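Local coordinates for protein GH5 (Bacteroidetes bacterium AC2a, PDB 4YHE) that probably cleaves the beta-1,4-glucosidic bonds of cellulose as an endoglucanase of glycoside hydrolase family 5, at residues 160-165 and 191-196; 203-208 and 229-234; 272-277 and 314-319. All blocks are in the same frame, centred on the assembly; numbering follows the deposited sequence.

Interaction 1 of 3, residues 160-165 and 191-196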
loop_
_atom_site.group_PDB
_atom_site.type_symbol
_atom_site.label_atom_id
_atom_site.label_comp_id
_atom_site.label_asym_id
_atom_site.label_seq_id
_atom_site.Cartn_x
_atom_site.Cartn_y
_atom_site.Cartn_z
ATOM N N GLU A 160 -3.497 8.824 -1.532
ATOM C CA GLU A 160 -2.919 7.922 -2.513
ATOM C C GLU A 160 -3.945 7.774 -3.641
ATOM O O GLU A 160 -5.084 7.389 -3.386
ATOM C CB GLU A 160 -2.599 6.607 -1.845
ATOM C CG GLU A 160 -2.096 5.502 -2.755
ATOM C CD GLU A 160 -1.972 4.201 -1.982
ATOM O OE1 GLU A 160 -1.043 4.062 -1.131
ATOM O OE2 GLU A 160 -2.852 3.341 -2.206
ATOM N N THR A 161 -3.543 8.116 -4.860
ATOM C CA THR A 161 -4.493 8.369 -5.942
ATOM C C THR A 161 -5.349 7.177 -6.327
ATOM O O THR A 161 -6.549 7.337 -6.616
ATOM C CB THR A 161 -3.796 8.873 -7.220
ATOM O OG1 THR A 161 -2.731 7.999 -7.602
ATOM C CG2 THR A 161 -3.232 10.243 -6.997
ATOM N N LEU A 162 -4.697 6.021 -6.406
ATOM C CA LEU A 162 -5.243 4.780 -6.931
ATOM C C LEU A 162 -4.510 3.644 -6.233
ATOM O O LEU A 162 -3.495 3.875 -5.575
ATOM C CB LEU A 162 -4.952 4.658 -8.423
ATOM C CG LEU A 162 -5.382 5.830 -9.292
ATOM C CD1 LEU A 162 -4.799 5.690 -10.686
ATOM C CD2 LEU A 162 -6.891 5.815 -9.368
ATOM N N ASN A 163 -5.012 2.434 -6.402
ATOM C CA ASN A 163 -4.399 1.249 -5.842
ATOM C C ASN A 163 -3.582 0.426 -6.864
ATOM O O ASN A 163 -2.454 0.820 -7.221
ATOM C CB ASN A 163 -5.446 0.417 -5.113
ATOM C CG ASN A 163 -4.841 -0.740 -4.353
ATOM O OD1 ASN A 163 -3.790 -0.583 -3.694
ATOM N ND2 ASN A 163 -5.454 -1.927 -4.480
ATOM N N GLU A 164 -4.116 -0.706 -7.323
ATOM C CA GLU A 164 -3.360 -1.622 -8.158
ATOM C C GLU A 164 -4.045 -1.661 -9.511
ATOM O O GLU A 164 -5.019 -2.384 -9.692
ATOM C CB GLU A 164 -3.311 -3.012 -7.530
ATOM C CG GLU A 164 -2.443 -3.090 -6.260
ATOM C CD GLU A 164 -2.278 -4.509 -5.748
ATOM O OE1 GLU A 164 -3.082 -5.384 -6.159
ATOM O OE2 GLU A 164 -1.363 -4.748 -4.919
ATOM N N ILE A 165 -3.545 -0.879 -10.447
ATOM C CA ILE A 165 -4.236 -0.733 -11.738
ATOM C C ILE A 165 -3.579 -1.681 -12.730
ATOM O O ILE A 165 -2.339 -1.764 -12.815
ATOM C CB ILE A 165 -4.211 0.744 -12.188
ATOM C CG1 ILE A 165 -4.940 1.618 -11.159
ATOM C CG2 ILE A 165 -4.779 0.916 -13.592
ATOM C CD1 ILE A 165 -6.387 1.234 -10.916
ATOM N N GLN A 191 -2.263 11.894 -13.301
ATOM C CA GLN A 191 -2.247 13.352 -13.516
ATOM C C GLN A 191 -3.598 13.976 -13.148
ATOM O O GLN A 191 -3.658 14.981 -12.437
ATOM C CB GLN A 191 -1.895 13.684 -14.966
ATOM C CG GLN A 191 -1.720 15.166 -15.268
ATOM C CD GLN A 191 -0.549 15.761 -14.543
ATOM O OE1 GLN A 191 0.595 15.422 -14.823
ATOM N NE2 GLN A 191 -0.818 16.647 -13.603
ATOM N N VAL A 192 -4.663 13.366 -13.641
ATOM C CA VAL A 192 -6.029 13.808 -13.360
ATOM C C VAL A 192 -6.348 13.803 -11.847
ATOM O O VAL A 192 -6.936 14.753 -11.337
ATOM C CB VAL A 192 -7.009 12.957 -14.188
ATOM C CG1 VAL A 192 -8.417 12.958 -13.620
ATOM C CG2 VAL A 192 -7.010 13.467 -15.637
ATOM N N CYS A 193 -5.895 12.776 -11.124
ATOM C CA CYS A 193 -6.112 12.718 -9.681
ATOM C C CYS A 193 -5.369 13.840 -8.969
ATOM O O CYS A 193 -5.955 14.518 -8.130
ATOM C CB CYS A 193 -5.742 11.336 -9.100
ATOM S SG CYS A 193 -6.820 10.023 -9.719
ATOM N N VAL A 194 -4.091 14.032 -9.307
ATOM C CA VAL A 194 -3.295 15.108 -8.727
ATOM C C VAL A 194 -3.960 16.489 -9.020
ATOM O O VAL A 194 -4.114 17.306 -8.120
ATOM C CB VAL A 194 -1.834 15.075 -9.251
ATOM C CG1 VAL A 194 -1.065 16.319 -8.825
ATOM C CG2 VAL A 194 -1.117 13.823 -8.753
ATOM N N ASP A 195 -4.376 16.713 -10.258
ATOM C CA ASP A 195 -5.028 17.962 -10.634
ATOM C C ASP A 195 -6.236 18.214 -9.700
ATOM O O ASP A 195 -6.348 19.274 -9.075
ATOM C CB ASP A 195 -5.505 17.909 -12.094
ATOM C CG ASP A 195 -4.348 17.952 -13.122
ATOM O OD1 ASP A 195 -3.164 18.214 -12.773
ATOM O OD2 ASP A 195 -4.656 17.696 -14.294
ATOM N N ALA A 196 -7.109 17.215 -9.596
ATOM C CA ALA A 196 -8.314 17.279 -8.745
ATOM C C ALA A 196 -8.005 17.599 -7.280
ATOM O O ALA A 196 -8.654 18.462 -6.668
ATOM C CB ALA A 196 -9.102 15.986 -8.839
#

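Interaction 2 of 3, residues 203-208 and 229-234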
loop_
_atom_site.group_PDB
_atom_site.type_symbol
_atom_site.label_atom_id
_atom_site.label_comp_id
_atom_site.label_asym_id
_atom_site.label_seq_id
_atom_site.Cartn_x
_atom_site.Cartn_y
_atom_site.Cartn_z
ATOM N N LYS A 203 -5.606 22.959 2.532
ATOM C CA LYS A 203 -4.375 22.229 2.771
ATOM C C LYS A 203 -4.108 21.134 1.739
ATOM O O LYS A 203 -3.044 20.555 1.746
ATOM C CB LYS A 203 -4.346 21.705 4.189
ATOM C CG LYS A 203 -4.328 22.855 5.204
ATOM C CD LYS A 203 -4.414 22.320 6.618
ATOM C CE LYS A 203 -4.453 23.431 7.657
ATOM N NZ LYS A 203 -4.716 22.883 9.014
ATOM N N ASN A 204 -5.054 20.874 0.838
ATOM C CA ASN A 204 -4.756 20.001 -0.297
ATOM C C ASN A 204 -3.673 20.596 -1.207
ATOM O O ASN A 204 -3.151 19.890 -2.069
ATOM C CB ASN A 204 -5.995 19.730 -1.113
ATOM C CG ASN A 204 -7.074 19.064 -0.306
ATOM O OD1 ASN A 204 -6.884 17.957 0.200
ATOM N ND2 ASN A 204 -8.201 19.742 -0.148
ATOM N N GLU A 205 -3.372 21.896 -1.041
ATOM C CA GLU A 205 -2.366 22.576 -1.853
ATOM C C GLU A 205 -0.985 22.004 -1.699
ATOM O O GLU A 205 -0.252 21.932 -2.669
ATOM C CB GLU A 205 -2.281 24.079 -1.519
ATOM C CG GLU A 205 -1.230 24.872 -2.324
ATOM C CD GLU A 205 -1.662 25.168 -3.764
ATOM O OE1 GLU A 205 -2.556 24.445 -4.270
ATOM O OE2 GLU A 205 -1.131 26.130 -4.396
ATOM N N THR A 206 -0.614 21.658 -0.479
ATOM C CA THR A 206 0.727 21.183 -0.187
ATOM C C THR A 206 0.738 19.799 0.463
ATOM O O THR A 206 1.726 19.415 1.077
ATOM C CB THR A 206 1.399 22.154 0.776
ATOM O OG1 THR A 206 0.567 22.268 1.924
ATOM C CG2 THR A 206 1.538 23.515 0.121
ATOM N N ARG A 207 -0.376 19.082 0.356
ATOM C CA ARG A 207 -0.479 17.712 0.858
ATOM C C ARG A 207 0.448 16.801 0.040
ATOM O O ARG A 207 0.564 16.974 -1.184
ATOM C CB ARG A 207 -1.928 17.218 0.689
ATOM C CG ARG A 207 -2.189 15.823 1.240
ATOM C CD ARG A 207 -3.659 15.383 1.183
ATOM N NE ARG A 207 -4.649 16.378 1.593
ATOM C CZ ARG A 207 -4.772 16.923 2.803
ATOM N NH1 ARG A 207 -3.963 16.606 3.799
ATOM N NH2 ARG A 207 -5.731 17.820 3.020
ATOM N N TYR A 208 1.090 15.847 0.702
ATOM C CA TYR A 208 1.765 14.756 -0.002
ATOM C C TYR A 208 0.772 13.857 -0.699
ATOM O O TYR A 208 -0.230 13.468 -0.115
ATOM C CB TYR A 208 2.619 13.961 0.932
ATOM C CG TYR A 208 3.830 14.739 1.342
ATOM C CD1 TYR A 208 4.949 14.776 0.520
ATOM C CD2 TYR A 208 3.856 15.453 2.518
ATOM C CE1 TYR A 208 6.067 15.512 0.871
ATOM C CE2 TYR A 208 4.973 16.188 2.887
ATOM C CZ TYR A 208 6.068 16.221 2.047
ATOM O OH TYR A 208 7.204 16.912 2.384
ATOM N N GLU A 229 2.833 16.274 -13.408
ATOM C CA GLU A 229 3.150 17.704 -13.270
ATOM C C GLU A 229 2.319 18.272 -12.127
ATOM O O GLU A 229 1.117 18.064 -12.098
ATOM C CB GLU A 229 2.820 18.432 -14.565
ATOM C CG GLU A 229 3.734 18.067 -15.711
ATOM C CD GLU A 229 5.178 18.483 -15.452
ATOM O OE1 GLU A 229 5.436 19.700 -15.329
ATOM O OE2 GLU A 229 6.062 17.604 -15.357
ATOM N N ASP A 230 2.970 18.943 -11.177
ATOM C CA ASP A 230 2.315 19.373 -9.957
ATOM C C ASP A 230 2.396 20.903 -9.862
ATOM O O ASP A 230 3.252 21.516 -10.502
ATOM C CB ASP A 230 2.984 18.732 -8.732
ATOM C CG ASP A 230 2.040 18.632 -7.517
ATOM O OD1 ASP A 230 0.894 19.161 -7.573
ATOM O OD2 ASP A 230 2.458 18.028 -6.511
ATOM N N VAL A 231 1.524 21.485 -9.041
ATOM C CA VAL A 231 1.459 22.945 -8.837
ATOM C C VAL A 231 2.429 23.417 -7.774
ATOM O O VAL A 231 2.612 24.623 -7.576
ATOM C CB VAL A 231 0.044 23.419 -8.446
ATOM C CG1 VAL A 231 -0.980 22.949 -9.467
ATOM C CG2 VAL A 231 -0.325 22.977 -7.037
ATOM N N VAL A 232 3.004 22.476 -7.061
ATOM C CA VAL A 232 4.029 22.752 -6.058
ATOM C C VAL A 232 5.089 21.690 -6.178
ATOM O O VAL A 232 4.818 20.623 -6.737
ATOM C CB VAL A 232 3.493 22.697 -4.625
ATOM C CG1 VAL A 232 2.664 23.935 -4.330
ATOM C CG2 VAL A 232 2.665 21.432 -4.405
ATOM N N PRO A 233 6.299 21.984 -5.684
ATOM C CA PRO A 233 7.405 21.064 -5.789
ATOM C C PRO A 233 7.522 20.132 -4.581
ATOM O O PRO A 233 7.143 20.478 -3.469
ATOM C CB PRO A 233 8.629 22.007 -5.864
ATOM C CG PRO A 233 8.245 23.141 -4.981
ATOM C CD PRO A 233 6.758 23.323 -5.243
ATOM N N ASN A 234 8.043 18.943 -4.834
ATOM C CA ASN A 234 8.415 18.010 -3.803
ATOM C C ASN A 234 7.287 17.543 -2.892
ATOM O O ASN A 234 7.507 17.303 -1.720
ATOM C CB ASN A 234 9.572 18.582 -2.981
ATOM C CG ASN A 234 10.652 19.150 -3.848
ATOM O OD1 ASN A 234 10.826 20.374 -3.933
ATOM N ND2 ASN A 234 11.369 18.280 -4.521
HETATM O O HOH W 1 8.437 18.504 0.450
#

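Interaction 3 of 3, residues 272-277 and 314-319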
loop_
_atom_site.group_PDB
_atom_site.type_symbol
_atom_site.label_atom_id
_atom_site.label_comp_id
_atom_site.label_asym_id
_atom_site.label_seq_id
_atom_site.Cartn_x
_atom_site.Cartn_y
_atom_site.Cartn_z
ATOM N N ALA A 272 17.914 -10.808 -4.503
ATOM C CA ALA A 272 16.806 -10.371 -5.359
ATOM C C ALA A 272 16.011 -9.223 -4.725
ATOM O O ALA A 272 15.724 -8.231 -5.366
ATOM C CB ALA A 272 15.913 -11.536 -5.653
ATOM N N TYR A 273 15.676 -9.362 -3.450
ATOM C CA TYR A 273 14.826 -8.377 -2.797
ATOM C C TYR A 273 15.572 -7.051 -2.676
ATOM O O TYR A 273 15.040 -5.994 -2.992
ATOM C CB TYR A 273 14.307 -8.898 -1.442
ATOM C CG TYR A 273 13.058 -8.169 -0.951
ATOM C CD1 TYR A 273 13.124 -6.870 -0.507
ATOM C CD2 TYR A 273 11.799 -8.778 -0.992
ATOM C CE1 TYR A 273 11.987 -6.190 -0.068
ATOM C CE2 TYR A 273 10.663 -8.118 -0.565
ATOM C CZ TYR A 273 10.761 -6.808 -0.103
ATOM O OH TYR A 273 9.624 -6.120 0.310
ATOM N N VAL A 274 16.836 -7.108 -2.276
ATOM C CA VAL A 274 17.661 -5.916 -2.235
ATOM C C VAL A 274 17.834 -5.251 -3.583
ATOM O O VAL A 274 17.811 -4.004 -3.679
ATOM C CB VAL A 274 19.026 -6.206 -1.545
ATOM C CG1 VAL A 274 19.929 -5.009 -1.657
ATOM C CG2 VAL A 274 18.796 -6.586 -0.079
ATOM N N GLY A 275 17.933 -6.061 -4.643
ATOM C CA GLY A 275 18.068 -5.521 -5.987
ATOM C C GLY A 275 16.863 -4.643 -6.315
ATOM O O GLY A 275 16.993 -3.545 -6.856
ATOM N N MET A 276 15.672 -5.140 -5.974
ATOM C CA MET A 276 14.449 -4.430 -6.251
ATOM C C MET A 276 14.448 -3.118 -5.497
ATOM O O MET A 276 14.114 -2.068 -6.036
ATOM C CB MET A 276 13.252 -5.289 -5.869
ATOM C CG MET A 276 11.931 -4.580 -6.070
ATOM S SD MET A 276 11.435 -3.741 -4.549
ATOM C CE MET A 276 10.888 -5.212 -3.656
ATOM N N LEU A 277 14.878 -3.166 -4.250
ATOM C CA LEU A 277 14.934 -1.952 -3.455
ATOM C C LEU A 277 15.937 -0.977 -4.026
ATOM O O LEU A 277 15.702 0.217 -4.005
ATOM C CB LEU A 277 15.265 -2.282 -1.993
ATOM C CG LEU A 277 14.233 -3.113 -1.204
ATOM C CD1 LEU A 277 14.798 -3.504 0.150
ATOM C CD2 LEU A 277 12.913 -2.363 -1.052
ATOM N N PHE A 314 11.059 -10.377 7.631
ATOM C CA PHE A 314 10.703 -9.063 8.037
ATOM C C PHE A 314 11.944 -8.283 8.524
ATOM O O PHE A 314 12.153 -7.161 8.140
ATOM C CB PHE A 314 9.631 -9.099 9.146
ATOM C CG PHE A 314 8.243 -9.596 8.695
ATOM C CD1 PHE A 314 7.785 -9.424 7.411
ATOM C CD2 PHE A 314 7.415 -10.213 9.598
ATOM C CE1 PHE A 314 6.523 -9.873 7.033
ATOM C CE2 PHE A 314 6.151 -10.635 9.251
ATOM C CZ PHE A 314 5.703 -10.466 7.961
ATOM N N ARG A 315 12.755 -8.880 9.385
ATOM C CA ARG A 315 13.915 -8.153 9.855
ATOM C C ARG A 315 14.789 -7.717 8.704
ATOM O O ARG A 315 15.173 -6.562 8.604
ATOM C CB ARG A 315 14.736 -8.992 10.811
ATOM C CG ARG A 315 14.074 -9.263 12.128
ATOM C CD ARG A 315 15.134 -9.707 13.155
ATOM N NE ARG A 315 15.810 -10.960 12.766
ATOM C CZ ARG A 315 15.284 -12.177 12.877
ATOM N NH1 ARG A 315 14.062 -12.345 13.375
ATOM N NH2 ARG A 315 15.990 -13.237 12.495
ATOM N N TYR A 316 15.086 -8.644 7.818
ATOM C CA TYR A 316 16.000 -8.358 6.707
ATOM C C TYR A 316 15.445 -7.285 5.755
ATOM O O TYR A 316 16.108 -6.285 5.478
ATOM C CB TYR A 316 16.311 -9.640 5.950
ATOM C CG TYR A 316 17.477 -9.519 5.004
ATOM C CD1 TYR A 316 18.787 -9.759 5.448
ATOM C CD2 TYR A 316 17.301 -9.147 3.674
ATOM C CE1 TYR A 316 19.863 -9.587 4.610
ATOM C CE2 TYR A 316 18.390 -9.000 2.811
ATOM C CZ TYR A 316 19.670 -9.244 3.289
ATOM O OH TYR A 316 20.763 -9.136 2.466
ATOM N N ILE A 317 14.236 -7.493 5.213
ATOM C CA ILE A 317 13.731 -6.545 4.230
ATOM C C ILE A 317 13.446 -5.147 4.808
ATOM O O ILE A 317 13.686 -4.143 4.140
ATOM C CB ILE A 317 12.502 -7.084 3.449
ATOM C CG1 ILE A 317 11.240 -7.097 4.294
ATOM C CG2 ILE A 317 12.826 -8.459 2.849
ATOM C CD1 ILE A 317 10.021 -7.619 3.534
ATOM N N CYS A 318 12.962 -5.090 6.043
ATOM C CA CYS A 318 12.662 -3.829 6.681
ATOM C C CYS A 318 13.967 -3.054 6.999
ATOM O O CYS A 318 13.979 -1.837 6.969
ATOM C CB CYS A 318 11.816 -4.047 7.920
ATOM S SG CYS A 318 10.125 -4.681 7.500
ATOM N N LYS A 319 15.029 -3.778 7.294
ATOM C CA LYS A 319 16.347 -3.121 7.496
ATOM C C LYS A 319 16.804 -2.561 6.163
ATOM O O LYS A 319 17.166 -1.389 6.040
ATOM C CB LYS A 319 17.382 -4.079 8.070
ATOM C CG LYS A 319 18.769 -3.455 8.187
ATOM C CD LYS A 319 18.740 -2.159 8.966
ATOM C CE LYS A 319 20.144 -1.762 9.468
ATOM N NZ LYS A 319 20.222 -0.286 9.661
#

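Interaction 1 of 3, residues 160-165 and 191-196
Thr-161 and Cys-193 meet with no flat side chain between them, so the flat groups sit around the contact. The indole of Trp-143, on helix 129-149, donates from NE1 to Thr-161 O and also touches the Cys-193 side chain. On the helix, Asp-195 OD1 lies almost in the amide plane of Gln-191, 9° out of it and 2.9 Å from Gln-191 NE2; the same bond reaches OD1 from above the carboxylate plane. Across the contact itself the touching is apolar, with no hydrogen bond. Thr-161 CG2 presses on Cys-193 CB at 3.5 Å, tighter than usual for two carbons, and Thr-161 CB follows at 3.7 Å from the same Cys-193 CB. With chi1 at 52°, Thr-161 sets OG1 between its backbone N and carbonyl carbon; this hydroxyl is hydrogen-bonded to Asn-190 OD1 while the methyl is left to face the helix. Cys-193 SG lies beside its own backbone N (chi1 -65°) and rests loosely against Leu-162 CD2 at 4.2 Å. Just beyond, Asn-163 and Glu-164 are consistent with the Asn-Glu pair of family 5, whose glutamate is the general acid/base. The arrangement is that of a beta-alpha unit of a TIM barrel: the chain leaving strand 157-160 at the catalytic end is packed against the helix 181-199 that follows it.

Interaction 2 of 3, residues 203-208 and 229-234
Glu-205 and Val-232 bury the most surface here, with Asn-234 next. The Glu-205 backbone does as much as its side chain: Val-232 CG2 sits 3.4 Å from Glu-205 O, and Val-232 CG1 stands 3.9 Å from that oxygen, both methyls approaching from one side. The Glu-205 chain bends at chi2 (76°), which swings its carboxylate across the neighbouring valine, OE1 coming 3.8 Å from Val-231 CG2. These are van der Waals contacts, with no direct hydrogen bond across the pair of segments. At the other end Asn-234 contributes its backbone: Asn-234 O approaches Tyr-208 CE1 obliquely at 3.5 Å. A water ties the two together, donating to Tyr-208 OH at 2.8 Å and to Asn-234 O at 2.6 Å. The Tyr-208 ring also stacks on Phe-10. Behind Glu-205, Arg-207 grips Asn-204 OD1 side-on with NE and NH2, both from the same face of its amide plane. Arg-198 of helix 181-199 backs the contact, touching both valines. The two loops lead into the adjacent strands 209-212 and 236-242, and they are alpha-to-beta loops at the N-terminal end of a TIM barrel, the end away from the catalytic face.

Interaction 3 of 3, residues 272-277 and 314-319
Helices 270-285 and 304-323 run side by side in the same direction: over segments 272-277 and 314-319 their axes approach to 10.5 Å and are inclined by 23°. The backbones come nearest at Tyr-273 and Ile-317, whose CA atoms are 7.3 Å apart. Here the Tyr-273 ring is laid across the side chain of Ile-317. Ile-317 CG2 sits 3.6 Å from the Tyr-273 ring centroid, only 7° off the normal, a nearly ideal CH-pi contact over one face. Ile-317 CG1 takes the cramped slot between its own N and carbonyl carbon (chi1 74°), and from there CD1 runs along the ring to end 3.6 Å from Tyr-273 OH. Met-276 CE lies on the opposite face, 3.8 Å above the ring plane and shifted toward the rim, while Leu-277 CD1 fills in at the edge, so the ring is held on both sides. This is the neighbouring-helix packing of a TIM barrel, with strand 291-296 lying between the two helices in sequence; its Phe-293 touches Met-276 and Leu-277, and its Phe-296 touches Ile-317. The Tyr-273 hydroxyl reaches inward to Ser-242 OG, at the end of strand 236-242, in a weak hydrogen bond. Replacing Tyr-273 by an alanine would probably leave Ile-317 CG2 and Met-276 CE facing a gap and Ser-242 without this weak partner. Toward the outside, a second pair forms: Val-274 CG2 meets Tyr-316 CE2 at 3.8 Å, the side chains crossing at about a right angle. Leu-277 also turns toward the other helix, its CD1 coming 4.2 Å from Ile-317 O. On the far flank of helix 304-323, Phe-314 and Cys-318 both pack on Met-364 of helix 357-369.

How the interactions relate
From the N terminus, the chain first closes a loop at interaction 1, where helix 181-199 comes back against the exit of strand 157-160. Interaction 2 opens in the loop before strand 209-212 and closes, after that strand and helix 218-224, in the loop before strand 236-242. Interaction 3 pairs helices 270-285 and 304-323, closing a loop that contains strand 291-296. The three follow in series; none nests in or crosses another. Interactions 1 and 2 adjoin: Gln-191 OE1 probably accepts a hydrogen bond from Glu-229 N, and Val-194 packs on Asp-230. Interaction 3 stands apart, its centre about 27 Å from that of interaction 1, across the chain's centre in the barrel's helical shell.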